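PDB 3GPK: PpiC-type peptidyl-prolyl cis-trans isomerase from Novosphingobium aromaticivorans, which probably catalyses the cis-trans isomerisation of peptide bonds preceding proline, as a periplasmic folding chaperone of which this chain is the parvulin-like PpiC-type domain. Local coordinates for residues 32-35 and 36-40; 43-46 and 47-51. All coordinates share one frame; numbering follows the deposited sequence.

Contact 1 of 2, residues 32-35 and 36-40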
ATOM      1  N   ILE A  32     -11.673   4.943   3.544  1.00  9.33           N
ATOM      2  CA  ILE A  32     -10.438   4.926   4.317  1.00  8.31           C
ATOM      3  C   ILE A  32      -9.419   5.849   3.653  1.00  7.86           C
ATOM      4  O   ILE A  32      -8.748   6.629   4.321  1.00  7.36           O
ATOM      5  CB  ILE A  32      -9.878   3.488   4.432  1.00  8.99           C
ATOM      6  CG1 ILE A  32     -10.820   2.649   5.305  1.00  9.44           C
ATOM      7  CG2 ILE A  32      -8.466   3.507   5.036  1.00  8.00           C
ATOM      8  CD1 ILE A  32     -10.591   1.145   5.199  1.00 11.22           C
ATOM      9  N   VAL A  33      -9.316   5.769   2.330  1.00  9.07           N
ATOM     10  CA  VAL A  33      -8.387   6.626   1.602  1.00  8.96           C
ATOM     11  C   VAL A  33      -8.734   8.087   1.880  1.00  9.76           C
ATOM     12  O   VAL A  33      -7.850   8.917   2.085  1.00  8.11           O
ATOM     13  CB  VAL A  33      -8.454   6.354   0.076  1.00  8.82           C
ATOM     14  CG1 VAL A  33      -7.629   7.383  -0.673  1.00 12.16           C
ATOM     15  CG2 VAL A  33      -7.923   4.962  -0.218  1.00 11.32           C
ATOM     16  N   GLU A  34     -10.028   8.392   1.896  1.00  9.49           N
ATOM     17  CA  GLU A  34     -10.486   9.749   2.172  1.00 11.07           C
ATOM     18  C   GLU A  34      -9.991  10.220   3.540  1.00 10.99           C
ATOM     19  O   GLU A  34      -9.492  11.332   3.673  1.00 11.15           O
ATOM     20  CB  GLU A  34     -12.016   9.809   2.109  1.00 14.44           C
ATOM     21  CG  GLU A  34     -12.591  11.169   2.427  1.00 23.78           C
ATOM     22  CD  GLU A  34     -14.076  11.262   2.124  1.00 27.72           C
ATOM     23  OE1 GLU A  34     -14.868  10.510   2.732  1.00 29.87           O
ATOM     24  OE2 GLU A  34     -14.449  12.095   1.272  1.00 31.51           O
ATOM     25  N   GLN A  35     -10.127   9.375   4.558  1.00  9.81           N
ATOM     26  CA  GLN A  35      -9.661   9.730   5.898  1.00  8.95           C
ATOM     27  C   GLN A  35      -8.150   9.911   5.949  1.00  9.63           C
ATOM     28  O   GLN A  35      -7.646  10.781   6.660  1.00 10.99           O
ATOM     29  CB  GLN A  35     -10.076   8.656   6.908  1.00  9.34           C
ATOM     30  CG  GLN A  35     -11.573   8.596   7.174  1.00 11.53           C
ATOM     31  CD  GLN A  35     -12.119   9.920   7.662  1.00 13.85           C
ATOM     32  OE1 GLN A  35     -11.556  10.543   8.565  1.00 15.16           O
ATOM     33  NE2 GLN A  35     -13.216  10.363   7.063  1.00 17.16           N
ATOM     34  N   LEU A  36      -7.424   9.083   5.203  1.00  8.57           N
ATOM     35  CA  LEU A  36      -5.969   9.170   5.186  1.00  8.39           C
ATOM     36  C   LEU A  36      -5.513  10.445   4.490  1.00  9.40           C
ATOM     37  O   LEU A  36      -4.620  11.138   4.972  1.00 10.50           O
ATOM     38  CB  LEU A  36      -5.369   7.941   4.481  1.00  7.85           C
ATOM     39  CG  LEU A  36      -5.565   6.595   5.191  1.00  7.17           C
ATOM     40  CD1 LEU A  36      -5.125   5.463   4.266  1.00  9.09           C
ATOM     41  CD2 LEU A  36      -4.793   6.565   6.502  1.00  9.78           C
ATOM     42  N   LYS A  37      -6.125  10.753   3.354  1.00 10.42           N
ATOM     43  CA  LYS A  37      -5.770  11.953   2.621  1.00 11.62           C
ATOM     44  C   LYS A  37      -6.053  13.204   3.444  1.00 12.89           C
ATOM     45  O   LYS A  37      -5.387  14.225   3.274  1.00 13.61           O
ATOM     46  CB  LYS A  37      -6.526  12.008   1.290  1.00 12.69           C
ATOM     47  CG  LYS A  37      -6.009  10.994   0.276  1.00 16.95           C
ATOM     48  CD  LYS A  37      -6.673  11.146  -1.078  1.00 21.54           C
ATOM     49  CE  LYS A  37      -5.979  10.264  -2.120  1.00 23.52           C
ATOM     50  NZ  LYS A  37      -4.536  10.602  -2.295  1.00 27.92           N
ATOM     51  N   GLN A  38      -7.026  13.122   4.346  1.00 13.25           N
ATOM     52  CA  GLN A  38      -7.372  14.268   5.186  1.00 15.25           C
ATOM     53  C   GLN A  38      -6.528  14.354   6.463  1.00 16.09           C
ATOM     54  O   GLN A  38      -6.716  15.257   7.280  1.00 17.69           O
ATOM     55  CB  GLN A  38      -8.874  14.243   5.510  1.00 17.41           C
ATOM     56  CG  GLN A  38      -9.740  14.153   4.252  1.00 22.35           C
ATOM     57  CD  GLN A  38     -11.235  14.194   4.525  1.00 25.72           C
ATOM     58  OE1 GLN A  38     -11.695  13.820   5.603  1.00 27.17           O
ATOM     59  NE2 GLN A  38     -12.006  14.629   3.531  1.00 27.84           N
ATOM     60  N   GLY A  39      -5.605  13.410   6.642  1.00 14.84           N
ATOM     61  CA  GLY A  39      -4.732  13.458   7.802  1.00 14.04           C
ATOM     62  C   GLY A  39      -4.663  12.260   8.728  1.00 12.93           C
ATOM     63  O   GLY A  39      -3.835  12.233   9.630  1.00 15.15           O
ATOM     64  N   GLY A  40      -5.516  11.264   8.509  1.00 11.20           N
ATOM     65  CA  GLY A  40      -5.506  10.093   9.370  1.00 10.51           C
ATOM     66  C   GLY A  40      -4.193   9.330   9.378  1.00 10.09           C
ATOM     67  O   GLY A  40      -3.462   9.301   8.385  1.00 10.86           O
TER
HETATM   68  O   HOH W   1     -11.036  13.463   8.140  1.00 20.10           O
HETATM   69  O   HOH W   2     -14.270  13.283   5.812  1.00 38.99           O
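I32 with L36, V33 with K37 and E34 with Q38 meet one turn apart in a local contact that closes the C-terminal end of helix 22-37, packed on the antiparallel sheet of the PpiC-type domain. L36 N bonds to I32 O at 2.9 Å, and K37 N makes the straighter bond, to V33 O at 2.8 Å; after K37 the helix ends. G39 takes a positive phi, its N bonds back to L36 O, and G40 N turns in to Q35 O at 2.9 Å. The positive phi suits glycine, which has no CB to press on the preceding carbonyl oxygen.

On the buried side, I32 CG2 lies alongside L36 CD1 at 3.9 Å; I97, which also touches V33, and I13 of the sheet pack against L36. At the boundary with solvent, V33 CG1, anti to the backbone N (chi1 172°), meets K37 CE at 3.6 Å, and the lysine's methylenes run alongside it before chi4 bends the ammonium end away. The outer side is polar. Q38 NE2 sits 3.7 Å from E34 CG, the carboxylate and amide planes only 28° apart. With an alanine in place of E34, the CG methylene beside Q38 NE2 is gone, and the amide would probably be freer to turn. One water lies between Q38 OE1, at 2.6 Å, and Q35 OE1, within hydrogen-bonding reach of both amides, whose planes stand 75° apart; a second water donates to Q38 OE1 but holds Q35 NE2 weakly. One amphipathic turn thus ends in a Schellman motif, its glycine supplying the positive phi that lets the chain leave the helix toward helix 42-49 of the parvulin fold.

Contact 2 of 2, residues 43-46 and 47-51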
ATOM      1  N   VAL A  43      -0.814   4.095  10.072  1.00 10.04           N
ATOM      2  CA  VAL A  43      -0.610   3.002  11.014  1.00 10.00           C
ATOM      3  C   VAL A  43      -1.903   2.645  11.733  1.00  9.84           C
ATOM      4  O   VAL A  43      -2.241   1.474  11.874  1.00  9.70           O
ATOM      5  CB  VAL A  43       0.470   3.365  12.064  1.00 11.91           C
ATOM      6  CG1 VAL A  43       0.489   2.324  13.184  1.00 12.60           C
ATOM      7  CG2 VAL A  43       1.836   3.440  11.393  1.00 14.67           C
ATOM      8  N   ALA A  44      -2.623   3.661  12.192  1.00  9.45           N
ATOM      9  CA  ALA A  44      -3.875   3.431  12.900  1.00  9.48           C
ATOM     10  C   ALA A  44      -4.911   2.755  12.014  1.00  9.10           C
ATOM     11  O   ALA A  44      -5.560   1.794  12.435  1.00  9.72           O
ATOM     12  CB  ALA A  44      -4.420   4.741  13.427  1.00 10.35           C
ATOM     13  N   TYR A  45      -5.077   3.256  10.794  1.00  8.37           N
ATOM     14  CA  TYR A  45      -6.050   2.668   9.890  1.00  7.23           C
ATOM     15  C   TYR A  45      -5.647   1.264   9.461  1.00  8.15           C
ATOM     16  O   TYR A  45      -6.500   0.395   9.303  1.00  8.16           O
ATOM     17  CB  TYR A  45      -6.276   3.584   8.681  1.00  7.62           C
ATOM     18  CG  TYR A  45      -7.260   4.693   8.977  1.00  7.87           C
ATOM     19  CD1 TYR A  45      -8.624   4.517   8.740  1.00  8.00           C
ATOM     20  CD2 TYR A  45      -6.847   5.882   9.581  1.00  8.12           C
ATOM     21  CE1 TYR A  45      -9.549   5.485   9.105  1.00  7.65           C
ATOM     22  CE2 TYR A  45      -7.772   6.862   9.951  1.00  9.23           C
ATOM     23  CZ  TYR A  45      -9.125   6.652   9.715  1.00  8.11           C
ATOM     24  OH  TYR A  45     -10.064   7.571  10.127  1.00  9.24           O
ATOM     25  N   ALA A  46      -4.348   1.038   9.294  1.00  8.10           N
ATOM     26  CA  ALA A  46      -3.868  -0.282   8.902  1.00  9.04           C
ATOM     27  C   ALA A  46      -4.141  -1.287  10.020  1.00  9.25           C
ATOM     28  O   ALA A  46      -4.597  -2.396   9.770  1.00  9.44           O
ATOM     29  CB  ALA A  46      -2.376  -0.222   8.590  1.00  9.05           C
ATOM     30  N   ARG A  47      -3.867  -0.900  11.261  1.00  8.85           N
ATOM     31  CA  ARG A  47      -4.106  -1.800  12.382  1.00 10.44           C
ATOM     32  C   ARG A  47      -5.587  -2.144  12.528  1.00 10.79           C
ATOM     33  O   ARG A  47      -5.946  -3.271  12.882  1.00 12.82           O
ATOM     34  CB  ARG A  47      -3.580  -1.174  13.677  1.00 11.38           C
ATOM     35  CG  ARG A  47      -2.071  -1.223  13.776  1.00 13.38           C
ATOM     36  CD  ARG A  47      -1.540  -0.446  14.957  1.00 17.03           C
ATOM     37  NE  ARG A  47      -0.146  -0.797  15.202  1.00 17.93           N
ATOM     38  CZ  ARG A  47       0.648  -0.163  16.057  1.00 22.29           C
ATOM     39  NH1 ARG A  47       0.188   0.870  16.749  1.00 22.20           N
ATOM     40  NH2 ARG A  47       1.896  -0.580  16.234  1.00 20.46           N
ATOM     41  N   GLN A  48      -6.447  -1.178  12.234  1.00  9.69           N
ATOM     42  CA  GLN A  48      -7.887  -1.386  12.347  1.00 10.41           C
ATOM     43  C   GLN A  48      -8.518  -2.130  11.172  1.00 11.67           C
ATOM     44  O   GLN A  48      -9.367  -3.009  11.363  1.00 12.70           O
ATOM     45  CB  GLN A  48      -8.589  -0.030  12.520  1.00 10.53           C
ATOM     46  CG  GLN A  48     -10.113  -0.041  12.342  1.00 10.91           C
ATOM     47  CD  GLN A  48     -10.820  -1.028  13.253  1.00 13.58           C
ATOM     48  OE1 GLN A  48     -10.317  -1.378  14.319  1.00 15.61           O
ATOM     49  NE2 GLN A  48     -12.001  -1.470  12.841  1.00 12.98           N
ATOM     50  N   TYR A  49      -8.089  -1.793   9.962  1.00 10.75           N
ATOM     51  CA  TYR A  49      -8.684  -2.374   8.765  1.00  9.58           C
ATOM     52  C   TYR A  49      -7.912  -3.375   7.924  1.00  8.67           C
ATOM     53  O   TYR A  49      -8.531  -4.160   7.209  1.00 11.99           O
ATOM     54  CB  TYR A  49      -9.136  -1.243   7.835  1.00  8.87           C
ATOM     55  CG  TYR A  49     -10.240  -0.387   8.403  1.00  8.91           C
ATOM     56  CD1 TYR A  49     -11.528  -0.900   8.575  1.00 10.33           C
ATOM     57  CD2 TYR A  49     -10.003   0.935   8.774  1.00  9.31           C
ATOM     58  CE1 TYR A  49     -12.550  -0.119   9.102  1.00 12.25           C
ATOM     59  CE2 TYR A  49     -11.025   1.728   9.304  1.00  9.19           C
ATOM     60  CZ  TYR A  49     -12.291   1.192   9.465  1.00  9.78           C
ATOM     61  OH  TYR A  49     -13.303   1.951   9.999  1.00 12.16           O
ATOM     62  N   SER A  50      -6.586  -3.368   7.969  1.00  8.67           N
ATOM     63  CA  SER A  50      -5.878  -4.294   7.102  1.00  8.67           C
ATOM     64  C   SER A  50      -6.108  -5.744   7.466  1.00 10.76           C
ATOM     65  O   SER A  50      -6.078  -6.125   8.639  1.00 12.50           O
ATOM     66  CB  SER A  50      -4.380  -4.002   7.065  1.00  8.74           C
ATOM     67  OG  SER A  50      -3.797  -4.713   5.979  1.00 10.66           O
ATOM     68  N   GLU A  51      -6.346  -6.548   6.438  1.00 11.82           N
ATOM     69  CA  GLU A  51      -6.586  -7.968   6.621  1.00 14.61           C
ATOM     70  C   GLU A  51      -5.350  -8.787   6.275  1.00 15.36           C
ATOM     71  O   GLU A  51      -5.400 -10.010   6.196  1.00 17.38           O
ATOM     72  CB  GLU A  51      -7.788  -8.383   5.776  1.00 15.82           C
ATOM     73  CG  GLU A  51      -9.093  -7.837   6.333  1.00 18.64           C
ATOM     74  CD  GLU A  51     -10.227  -7.861   5.329  1.00 20.96           C
ATOM     75  OE1 GLU A  51     -10.342  -8.850   4.584  1.00 23.50           O
ATOM     76  OE2 GLU A  51     -11.015  -6.895   5.300  1.00 21.79           O
TER
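V43 O accepts from R47 N at 2.9 Å, the first of four successive i to i+4 bonds that carry segment 43-46 into 47-51 as the final turns of helix 42-49. A44 O receives Q48 N, Y45 O receives Y49 N at 2.8 Å, and A46 O takes S50 N at 2.9 Å, just as S50 leaves helical geometry.

R47 runs extended from CG to NE back along V43, and V43 CG1 lies 3.6 Å above one guanidinium face, offset toward its rim. NE bonds to A56 O, which helps fix the flat group over the valine. Y45 and Y49 point the same way; Y49 CG stands beside its own backbone N (chi1 -65°), which swings the ring back toward Y45, where Y49 CE2 meets Y45 CD1 at 3.7 Å. Q48 CG of the same segment lies 3.6 Å above the plane of the Y49 ring, over its centre. The two tyrosines also touch I32 of helix 22-37, while A46 packs on I13. S50 OG bonds to F14 N, tying the helix end to strand 7-16. This is the short second helix of a parvulin-type domain, its two tyrosines lying against helix 22-37 and strand 7-16.

From the N terminus the chain runs through strand 7-16 into helix 22-37, whose final turn and cap form contact 1, and then passes into helix 42-49, where contact 2 follows. Each is a local closure within one helix end, and the two stand in series, neither nesting nor crossing. Their centres lie about 12 Å apart, yet they touch: I32 CD1 packs on Y49 CG at 3.6 Å, and L36 CD2 on Y45 CD2 at 3.8 Å, while Q35 CB meets Y45 OH. The tyrosines of contact 2 thereby bind consecutive helices together, and strand 7-16, touched by both contacts, joins the pair to the sheet.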